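Local coordinates for protein molybdopterin synthase catalytic subunit (Homo sapiens, PDB 5MPO) that catalyses molybdopterin formation, transferring two sulfur atoms from its thiocarboxylated small-subunit partner into precursor Z to build the dithiolene group, at residues Tyr67-Pro72 with Val137-Lys142. Numbering follows the deposited sequence.
Sequences YEAYLP and VPIWKK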
loop_
_atom_site.group_PDB
_atom_site.type_symbol
_atom_site.label_atom_id
_atom_site.label_comp_id
_atom_site.label_asym_id
_atom_site.label_seq_id
_atom_site.Cartn_x
_atom_site.Cartn_y
_atom_site.Cartn_z
ATOM N N TYR C 67 2.406 -9.855 -20.879
ATOM C CA TYR C 67 1.176 -9.038 -20.770
ATOM C C TYR C 67 0.906 -8.310 -22.082
ATOM O O TYR C 67 1.808 -7.730 -22.716
ATOM C CB TYR C 67 1.346 -7.970 -19.701
ATOM C CG TYR C 67 1.359 -8.455 -18.271
ATOM C CD1 TYR C 67 2.564 -8.800 -17.626
ATOM C CD2 TYR C 67 0.165 -8.525 -17.535
ATOM C CE1 TYR C 67 2.560 -9.230 -16.303
ATOM C CE2 TYR C 67 0.157 -8.937 -16.216
ATOM C CZ TYR C 67 1.350 -9.288 -15.596
ATOM O OH TYR C 67 1.305 -9.686 -14.279
ATOM N N GLU C 68 -0.354 -8.322 -22.466
ATOM C CA GLU C 68 -0.854 -7.463 -23.513
ATOM C C GLU C 68 -2.086 -6.744 -23.079
ATOM O O GLU C 68 -2.791 -7.186 -22.143
ATOM C CB GLU C 68 -1.141 -8.289 -24.765
ATOM C CG GLU C 68 -2.422 -9.070 -24.821
ATOM C CD GLU C 68 -2.490 -9.981 -26.055
ATOM O OE1 GLU C 68 -1.414 -10.497 -26.490
ATOM O OE2 GLU C 68 -3.626 -10.186 -26.568
ATOM N N ALA C 69 -2.404 -5.690 -23.830
ATOM C CA ALA C 69 -3.548 -4.845 -23.526
ATOM C C ALA C 69 -4.230 -4.277 -24.754
ATOM O O ALA C 69 -3.593 -4.038 -25.745
ATOM C CB ALA C 69 -3.072 -3.702 -22.645
ATOM N N TYR C 70 -5.519 -3.984 -24.630
ATOM C CA TYR C 70 -6.253 -3.209 -25.596
ATOM C C TYR C 70 -6.092 -1.754 -25.198
ATOM O O TYR C 70 -6.853 -1.239 -24.373
ATOM C CB TYR C 70 -7.732 -3.667 -25.630
ATOM C CG TYR C 70 -8.650 -2.994 -26.601
ATOM C CD1 TYR C 70 -8.191 -2.425 -27.803
ATOM C CD2 TYR C 70 -10.007 -2.974 -26.358
ATOM C CE1 TYR C 70 -9.068 -1.807 -28.703
ATOM C CE2 TYR C 70 -10.899 -2.363 -27.247
ATOM C CZ TYR C 70 -10.430 -1.786 -28.425
ATOM O OH TYR C 70 -11.339 -1.204 -29.301
ATOM N N LEU C 71 -5.079 -1.126 -25.803
ATOM C CA LEU C 71 -4.896 0.320 -25.817
ATOM C C LEU C 71 -5.524 1.026 -27.060
ATOM O O LEU C 71 -5.344 0.587 -28.183
ATOM C CB LEU C 71 -3.396 0.643 -25.776
ATOM C CG LEU C 71 -2.813 0.350 -24.412
ATOM C CD1 LEU C 71 -1.293 0.420 -24.408
ATOM C CD2 LEU C 71 -3.426 1.313 -23.395
ATOM N N PRO C 72 -6.185 2.156 -26.888
ATOM C CA PRO C 72 -6.170 2.947 -25.673
ATOM C C PRO C 72 -7.293 2.681 -24.663
ATOM O O PRO C 72 -7.407 3.455 -23.709
ATOM C CB PRO C 72 -6.311 4.387 -26.233
ATOM C CG PRO C 72 -7.020 4.220 -27.548
ATOM C CD PRO C 72 -7.063 2.761 -27.895
ATOM N N VAL C 137 -10.187 -3.808 -16.525
ATOM C CA VAL C 137 -9.283 -3.247 -17.492
ATOM C C VAL C 137 -8.792 -4.330 -18.472
ATOM O O VAL C 137 -8.251 -5.334 -18.021
ATOM C CB VAL C 137 -8.154 -2.490 -16.781
ATOM C CG1 VAL C 137 -7.173 -1.820 -17.743
ATOM C CG2 VAL C 137 -8.786 -1.373 -15.917
ATOM N N PRO C 138 -8.974 -4.116 -19.822
ATOM C CA PRO C 138 -8.648 -5.099 -20.870
ATOM C C PRO C 138 -7.157 -5.324 -21.029
ATOM O O PRO C 138 -6.511 -4.702 -21.865
ATOM C CB PRO C 138 -9.277 -4.491 -22.116
ATOM C CG PRO C 138 -9.198 -3.062 -21.892
ATOM C CD PRO C 138 -9.494 -2.890 -20.433
ATOM N N ILE C 139 -6.630 -6.147 -20.116
ATOM C CA ILE C 139 -5.235 -6.556 -20.044
ATOM C C ILE C 139 -5.273 -8.062 -19.775
ATOM O O ILE C 139 -6.277 -8.562 -19.237
ATOM C CB ILE C 139 -4.499 -5.885 -18.886
ATOM C CG1 ILE C 139 -4.539 -4.370 -18.984
ATOM C CG2 ILE C 139 -3.029 -6.283 -18.840
ATOM C CD1 ILE C 139 -4.378 -3.714 -17.633
ATOM N N TRP C 140 -4.241 -8.787 -20.216
ATOM C CA TRP C 140 -4.223 -10.266 -20.170
ATOM C C TRP C 140 -2.797 -10.715 -19.995
ATOM O O TRP C 140 -1.912 -10.075 -20.557
ATOM C CB TRP C 140 -4.758 -10.918 -21.486
ATOM C CG TRP C 140 -6.135 -10.592 -21.809
ATOM C CD1 TRP C 140 -7.261 -11.293 -21.456
ATOM C CD2 TRP C 140 -6.579 -9.452 -22.567
ATOM N NE1 TRP C 140 -8.403 -10.637 -21.920
ATOM C CE2 TRP C 140 -8.006 -9.509 -22.613
ATOM C CE3 TRP C 140 -5.905 -8.393 -23.225
ATOM C CZ2 TRP C 140 -8.773 -8.555 -23.310
ATOM C CZ3 TRP C 140 -6.666 -7.418 -23.868
ATOM C CH2 TRP C 140 -8.101 -7.519 -23.925
ATOM N N LYS C 141 -2.583 -11.801 -19.243
ATOM C CA LYS C 141 -1.230 -12.359 -19.018
ATOM C C LYS C 141 -1.132 -13.806 -19.487
ATOM O O LYS C 141 -2.106 -14.556 -19.412
ATOM C CB LYS C 141 -0.794 -12.253 -17.541
ATOM C CG LYS C 141 -1.725 -12.835 -16.486
ATOM C CD LYS C 141 -1.036 -12.889 -15.117
ATOM C CE LYS C 141 -2.020 -12.870 -13.940
ATOM N NZ LYS C 141 -2.375 -11.464 -13.484
ATOM N N LYS C 142 0.039 -14.177 -19.977
ATOM C CA LYS C 142 0.330 -15.557 -20.330
ATOM C C LYS C 142 1.562 -15.973 -19.484
ATOM O O LYS C 142 2.604 -15.312 -19.498
ATOM C CB LYS C 142 0.555 -15.739 -21.865
#
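E68 and W140 form the hydrogen-bonded pair of an antiparallel ladder, E68 N giving to W140 O at 3.0 Å and W140 N to E68 O at 2.9 Å, and Y70 N extends it past the strand ends to P138 O, the carbonyl of the central residue of an inverse gamma turn. On the face that carries Y67, A69, I139 and K141, CB of K141 sits over one face of the Y67 ring, 4.0 Å from its centroid, while I139 CG2 meets the ring edge. The K141 chain runs alongside the phenol, whose OH is hydrogen-bonded to S109 OG. This pairing joins strands 60-69 and 139-145 in the antiparallel sheet of the MoaE-family subunit, and K141 belongs to the predicted substrate site. On the other face, the W140 side chain, CG anti to its own carbonyl carbon (chi1 -61°), lies along the partner strand: CE3 is 3.9 Å from E68 CG, and CZ3 is 3.7 Å from Y70 N, which lies at the ring edge. Y70 CB packs on P138 CB at 3.9 Å. A chain of another protein takes the polar ends here, its backbone hydrogen-bonding to E68 OE2 and W140 NE1, and an acidic side chain to Y70 OH.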